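Local coordinates for ferripyochelin binding protein (Pyrococcus horikoshii, PDB 1V3W) that is a gamma-class carbonic anhydrase that binds zinc and calcium and interconverts carbon dioxide and bicarbonate, at the interface of chains A and B. Numbering follows the deposited sequence. Chains: chain A/B, ferripyochelin binding protein.

Contact 1: the interface of chains A and B. Residues chain A 6, 44, 46-47, 65; chain B 38, 159, 162, 165-166.
A:Ile6 sets the tip of its side chain on the imidazole of B:His166: CG1 lies anti to the backbone N (chi1 -174°), and CD1 stands over the middle of the ring, 3.4 Å from its NE2. On the opposite face the same imidazole is backed by B:Trp38 of its own chain, with CZ3 over the ring centre, and this sandwich between methyl and indole should fix how the histidine is turned. Chain A contributes the flank of a left-handed beta-helix, the fold of gamma-class carbonic anhydrases, and most of the chain B groups come from helix 146-169. B:Leu162 wedges in from that helix; its CD2 packs 3.6 Å from A:Arg44 NH1, at the edge of the guanidinium, with A:Ile47 CD1 more loosely beyond it. The guanidinium lies nearly flat on the indole of B:Trp38, planes 21° apart, and A:Arg44 NH1 sits 3.9 Å from the centroid of the B:Trp38 six-membered ring in a cation-pi contact. A:His65 NE2 covers the other face of the guanidinium, toward its rim.

Bends at chi2 and chi3 of A:Arg44 carry the group to polar partners in its own plane. NH2 donates to the phenol oxygen OH of B:Tyr159 at 3.0 Å, nearly straight, while NH1 forms a salt bridge with OD2 of A:Asp46 within chain A. That carboxylate oxygen has two donors: A:Arg44 NH1 on its syn lone pair and, across the interface, B:His166 NE2 at 2.7 Å on its anti lone pair. The imidazole stands almost upright to the carboxylate, the planes 83° apart. The other oxygen, OD1, takes a hydrogen bond from NE2 of the zinc ligand A:His65, 2.9 Å away and in the plane of its ring, so the carboxylate that meets B:His166 also positions this metal-site histidine.

Contact 2: the interface of chains A and B. Residues chain A 2-5, 10-11; chain B 171-173.
B:Ile173, the C-terminal residue, drives its CD1 methyl between two aliphatic stems of chain A, 3.4 Å from A:Glu5 CG and closely packed against A:Lys10 CG. Its CG1 occupies the crowded position between backbone N and carbonyl carbon (chi1 50°), and the extended continuation beyond it points CD1 at these stems, with the ring carbon CD of A:Pro11 meeting it tip to tip. A:Ile3 adds its CG2 branch, 4.0 Å from B:Ile173 CG1. A:Tyr4 packs separately against the stem of B:Arg172: ring atom CE1 lies 3.5 Å from B:Arg172 CD, and CD1 approaches the alpha carbon, the phenol resting alongside aliphatic carbons with its plane 45° from that of the guanidinium. An alanine in place of A:Tyr4 would probably leave a gap beside the stem of B:Arg172 and free that stem to turn.

The strands around this packing pair antiparallel, 2-6 of chain A with 170-172 of chain B. B:Ile173 N donates to A:Ile3 O at 2.9 Å, almost straight. Two residues along chain A, A:Glu5 N gives its hydrogen to B:Lys171 O, and B:Lys171 N returns a bond to A:Glu5 O at 3.1 Å. B:Lys171 is poorly ordered. At the end of the ladder a water links the chains: it lies 2.7 Å from A:Ile3 N, equally near the terminal carboxylate oxygen O of B:Ile173, and in the guanidinium plane beside B:Arg172 NE at 3.1 Å. The positive group of B:Arg172 may help to offset the charge of the chain end. The paired strands anchor the C-terminal tail of one subunit to the N-terminal strand of its neighbour, a beta-sheet joint that should steady the assembly.

Contact 1: the interface of chains A and B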
loop_
_atom_site.group_PDB
_atom_site.type_symbol
_atom_site.label_atom_id
_atom_site.label_comp_id
_atom_site.label_asym_id
_atom_site.label_seq_id
_atom_site.Cartn_x
_atom_site.Cartn_y
_atom_site.Cartn_z
ATOM N N ILE A 6 -19.730 -13.084 -3.036
ATOM C CA ILE A 6 -20.475 -11.898 -3.406
ATOM C C ILE A 6 -21.388 -12.359 -4.501
ATOM O O ILE A 6 -20.980 -12.792 -5.581
ATOM C CB ILE A 6 -19.628 -10.695 -3.837
ATOM C CG1 ILE A 6 -20.566 -9.496 -4.031
ATOM C CG2 ILE A 6 -18.845 -10.997 -5.091
ATOM C CD1 ILE A 6 -19.861 -8.173 -4.164
ATOM N N ARG A 44 -9.927 -8.710 -4.735
ATOM C CA ARG A 44 -11.344 -8.410 -4.893
ATOM C C ARG A 44 -11.900 -8.885 -6.230
ATOM O O ARG A 44 -11.758 -8.220 -7.252
ATOM C CB ARG A 44 -11.567 -6.901 -4.703
ATOM C CG ARG A 44 -13.028 -6.461 -4.721
ATOM C CD ARG A 44 -13.272 -5.264 -3.785
ATOM N NE ARG A 44 -12.463 -4.091 -4.114
ATOM C CZ ARG A 44 -12.808 -3.156 -4.996
ATOM N NH1 ARG A 44 -13.957 -3.245 -5.654
ATOM N NH2 ARG A 44 -12.004 -2.124 -5.215
ATOM N N ASP A 46 -14.892 -8.982 -7.603
ATOM C CA ASP A 46 -16.280 -8.540 -7.719
ATOM C C ASP A 46 -16.720 -8.103 -9.115
ATOM O O ASP A 46 -17.883 -7.749 -9.317
ATOM C CB ASP A 46 -16.578 -7.432 -6.696
ATOM C CG ASP A 46 -15.640 -6.241 -6.813
ATOM O OD1 ASP A 46 -14.790 -6.215 -7.729
ATOM O OD2 ASP A 46 -15.760 -5.322 -5.972
ATOM N N ILE A 47 -15.795 -8.116 -10.069
ATOM C CA ILE A 47 -16.119 -7.780 -11.452
ATOM C C ILE A 47 -15.697 -9.005 -12.262
ATOM O O ILE A 47 -16.505 -9.909 -12.475
ATOM C CB ILE A 47 -15.376 -6.506 -11.931
ATOM C CG1 ILE A 47 -15.763 -5.315 -11.041
ATOM C CG2 ILE A 47 -15.745 -6.200 -13.381
ATOM C CD1 ILE A 47 -15.092 -4.005 -11.422
ATOM N N HIS A 65 -7.205 -6.359 -8.505
ATOM C CA HIS A 65 -8.564 -6.081 -8.932
ATOM C C HIS A 65 -8.642 -6.248 -10.442
ATOM O O HIS A 65 -7.662 -6.635 -11.083
ATOM C CB HIS A 65 -8.964 -4.659 -8.537
ATOM C CG HIS A 65 -10.440 -4.417 -8.578
ATOM N ND1 HIS A 65 -10.988 -3.240 -9.039
ATOM C CD2 HIS A 65 -11.481 -5.202 -8.215
ATOM C CE1 HIS A 65 -12.307 -3.312 -8.959
ATOM N NE2 HIS A 65 -12.630 -4.492 -8.463
ATOM N N TRP B 38 -13.173 0.806 0.624
ATOM C CA TRP B 38 -12.877 -0.593 0.380
ATOM C C TRP B 38 -11.901 -1.286 1.325
ATOM O O TRP B 38 -11.259 -0.642 2.149
ATOM C CB TRP B 38 -12.481 -0.715 -1.094
ATOM C CG TRP B 38 -13.613 -0.206 -1.954
ATOM C CD1 TRP B 38 -13.844 1.089 -2.337
ATOM C CD2 TRP B 38 -14.762 -0.958 -2.371
ATOM N NE1 TRP B 38 -15.069 1.186 -2.962
ATOM C CE2 TRP B 38 -15.642 -0.050 -3.005
ATOM C CE3 TRP B 38 -15.118 -2.306 -2.284
ATOM C CZ2 TRP B 38 -16.881 -0.460 -3.522
ATOM C CZ3 TRP B 38 -16.345 -2.707 -2.799
ATOM C CH2 TRP B 38 -17.209 -1.785 -3.420
ATOM N N TYR B 159 -18.380 2.558 -9.376
ATOM C CA TYR B 159 -18.195 2.254 -7.967
ATOM C C TYR B 159 -19.428 2.439 -7.109
ATOM O O TYR B 159 -19.616 1.720 -6.125
ATOM C CB TYR B 159 -17.042 3.068 -7.395
ATOM C CG TYR B 159 -15.779 2.268 -7.393
ATOM C CD1 TYR B 159 -14.945 2.241 -8.506
ATOM C CD2 TYR B 159 -15.475 1.441 -6.315
ATOM C CE1 TYR B 159 -13.838 1.399 -8.549
ATOM C CE2 TYR B 159 -14.381 0.597 -6.346
ATOM C CZ TYR B 159 -13.568 0.579 -7.464
ATOM O OH TYR B 159 -12.500 -0.284 -7.481
ATOM N N LEU B 162 -21.141 -0.702 -7.610
ATOM C CA LEU B 162 -20.379 -1.778 -6.989
ATOM C C LEU B 162 -20.619 -1.772 -5.482
ATOM O O LEU B 162 -20.827 -2.819 -4.870
ATOM C CB LEU B 162 -18.890 -1.588 -7.293
ATOM C CG LEU B 162 -17.988 -2.820 -7.368
ATOM C CD1 LEU B 162 -18.605 -3.867 -8.287
ATOM C CD2 LEU B 162 -16.621 -2.396 -7.886
ATOM N N LYS B 165 -23.811 -3.319 -4.612
ATOM C CA LYS B 165 -23.745 -4.767 -4.777
ATOM C C LYS B 165 -23.136 -5.428 -3.545
ATOM O O LYS B 165 -23.575 -6.496 -3.121
ATOM C CB LYS B 165 -22.910 -5.144 -6.001
ATOM C CG LYS B 165 -23.591 -4.952 -7.349
ATOM C CD LYS B 165 -23.209 -6.086 -8.302
ATOM C CE LYS B 165 -21.845 -6.684 -7.961
ATOM N NZ LYS B 165 -21.862 -8.170 -8.053
ATOM N N HIS B 166 -22.115 -4.795 -2.977
ATOM C CA HIS B 166 -21.460 -5.329 -1.788
ATOM C C HIS B 166 -22.354 -5.184 -0.562
ATOM O O HIS B 166 -22.435 -6.090 0.264
ATOM C CB HIS B 166 -20.129 -4.610 -1.544
ATOM C CG HIS B 166 -19.011 -5.102 -2.407
ATOM N ND1 HIS B 166 -18.002 -5.910 -1.930
ATOM C CD2 HIS B 166 -18.748 -4.907 -3.721
ATOM C CE1 HIS B 166 -17.165 -6.190 -2.911
ATOM N NE2 HIS B 166 -17.594 -5.594 -4.009
#

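Contact 2: the interface of chains A and B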
loop_
_atom_site.group_PDB
_atom_site.type_symbol
_atom_site.label_atom_id
_atom_site.label_comp_id
_atom_site.label_asym_id
_atom_site.label_seq_id
_atom_site.Cartn_x
_atom_site.Cartn_y
_atom_site.Cartn_z
ATOM N N ALA A 2 -9.851 -13.260 5.513
ATOM C CA ALA A 2 -11.236 -12.986 5.817
ATOM C C ALA A 2 -11.652 -13.334 4.398
ATOM O O ALA A 2 -11.179 -12.716 3.444
ATOM C CB ALA A 2 -11.439 -11.511 6.106
ATOM N N ILE A 3 -12.516 -14.329 4.255
ATOM C CA ILE A 3 -12.957 -14.764 2.939
ATOM C C ILE A 3 -14.445 -14.503 2.754
ATOM O O ILE A 3 -15.246 -14.747 3.657
ATOM C CB ILE A 3 -12.643 -16.264 2.748
ATOM C CG1 ILE A 3 -11.142 -16.494 2.962
ATOM C CG2 ILE A 3 -13.048 -16.718 1.352
ATOM C CD1 ILE A 3 -10.144 -15.815 2.176
ATOM N N TYR A 4 -14.810 -14.002 1.578
ATOM C CA TYR A 4 -16.206 -13.678 1.287
ATOM C C TYR A 4 -16.714 -14.081 -0.089
ATOM O O TYR A 4 -15.950 -14.211 -1.041
ATOM C CB TYR A 4 -16.424 -12.160 1.367
ATOM C CG TYR A 4 -15.922 -11.471 2.608
ATOM C CD1 TYR A 4 -16.800 -11.096 3.624
ATOM C CD2 TYR A 4 -14.568 -11.178 2.762
ATOM C CE1 TYR A 4 -16.340 -10.444 4.764
ATOM C CE2 TYR A 4 -14.097 -10.530 3.897
ATOM C CZ TYR A 4 -14.984 -10.166 4.892
ATOM O OH TYR A 4 -14.510 -9.526 6.010
ATOM N N GLU A 5 -18.025 -14.271 -0.180
ATOM C CA GLU A 5 -18.672 -14.584 -1.443
ATOM C C GLU A 5 -19.396 -13.289 -1.770
ATOM O O GLU A 5 -19.638 -12.473 -0.879
ATOM C CB GLU A 5 -19.735 -15.670 -1.283
ATOM C CG GLU A 5 -19.254 -17.083 -1.062
ATOM C CD GLU A 5 -20.413 -18.011 -0.743
ATOM O OE1 GLU A 5 -20.198 -19.233 -0.622
ATOM O OE2 GLU A 5 -21.550 -17.507 -0.606
ATOM N N LYS A 10 -18.152 -17.792 -4.802
ATOM C CA LYS A 10 -17.386 -18.186 -3.646
ATOM C C LYS A 10 -15.977 -18.450 -4.149
ATOM O O LYS A 10 -15.785 -19.019 -5.222
ATOM C CB LYS A 10 -17.977 -19.464 -3.063
ATOM C CG LYS A 10 -17.429 -19.842 -1.714
ATOM C CD LYS A 10 -18.044 -21.143 -1.248
ATOM C CE LYS A 10 -17.723 -21.429 0.210
ATOM N NZ LYS A 10 -16.343 -21.939 0.436
ATOM N N PRO A 11 -14.965 -18.003 -3.407
ATOM C CA PRO A 11 -13.587 -18.245 -3.848
ATOM C C PRO A 11 -13.288 -19.750 -3.934
ATOM O O PRO A 11 -13.805 -20.531 -3.133
ATOM C CB PRO A 11 -12.765 -17.566 -2.757
ATOM C CG PRO A 11 -13.629 -16.389 -2.385
ATOM C CD PRO A 11 -15.011 -17.013 -2.317
ATOM N N LYS B 171 -21.072 -11.784 1.795
ATOM C CA LYS B 171 -21.313 -12.789 2.824
ATOM C C LYS B 171 -19.982 -13.429 3.228
ATOM O O LYS B 171 -19.272 -13.970 2.382
ATOM C CB LYS B 171 -22.272 -13.855 2.285
ATOM C CG LYS B 171 -22.854 -14.784 3.337
ATOM C CD LYS B 171 -23.951 -15.655 2.739
ATOM C CE LYS B 171 -24.620 -16.517 3.799
ATOM N NZ LYS B 171 -25.724 -17.343 3.232
ATOM N N ARG B 172 -19.641 -13.351 4.514
ATOM C CA ARG B 172 -18.393 -13.936 5.008
ATOM C C ARG B 172 -18.562 -15.439 5.164
ATOM O O ARG B 172 -19.584 -15.910 5.668
ATOM C CB ARG B 172 -17.998 -13.320 6.359
ATOM C CG ARG B 172 -16.779 -13.963 7.047
ATOM C CD ARG B 172 -15.567 -13.030 7.056
ATOM N NE ARG B 172 -14.597 -13.342 8.110
ATOM C CZ ARG B 172 -14.569 -12.756 9.306
ATOM N NH1 ARG B 172 -15.461 -11.822 9.613
ATOM N NH2 ARG B 172 -13.641 -13.092 10.192
ATOM N N ILE B 173 -17.554 -16.190 4.735
ATOM C CA ILE B 173 -17.596 -17.644 4.818
ATOM C C ILE B 173 -16.339 -18.228 5.456
ATOM O O ILE B 173 -15.324 -17.506 5.539
ATOM C CB ILE B 173 -17.762 -18.257 3.419
ATOM C CG1 ILE B 173 -16.727 -17.645 2.471
ATOM C CG2 ILE B 173 -19.178 -18.025 2.913
ATOM C CD1 ILE B 173 -16.796 -18.165 1.060
ATOM O OXT ILE B 173 -16.380 -19.414 5.853
HETATM O O HOH W 1 -13.518 -15.674 6.411
#

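The centres of contact 1 and contact 2 are about 12 Å apart, measured between their C-alpha atoms, on one A-B boundary. Both draw on strand 2-6 of chain A: its end, A:Ile6, serves contact 1 and its earlier residues serve contact 2. In chain B, helix 146-169 supplies much of contact 1 and runs directly into strand 170-172 of contact 2. Anchoring the tail could therefore help hold the helix against its neighbour near the metal-site histidine A:His65. The deposited assembly has three copies, consistent with the trimer typical of gamma-class carbonic anhydrases, in which equivalent contacts would join successive subunits.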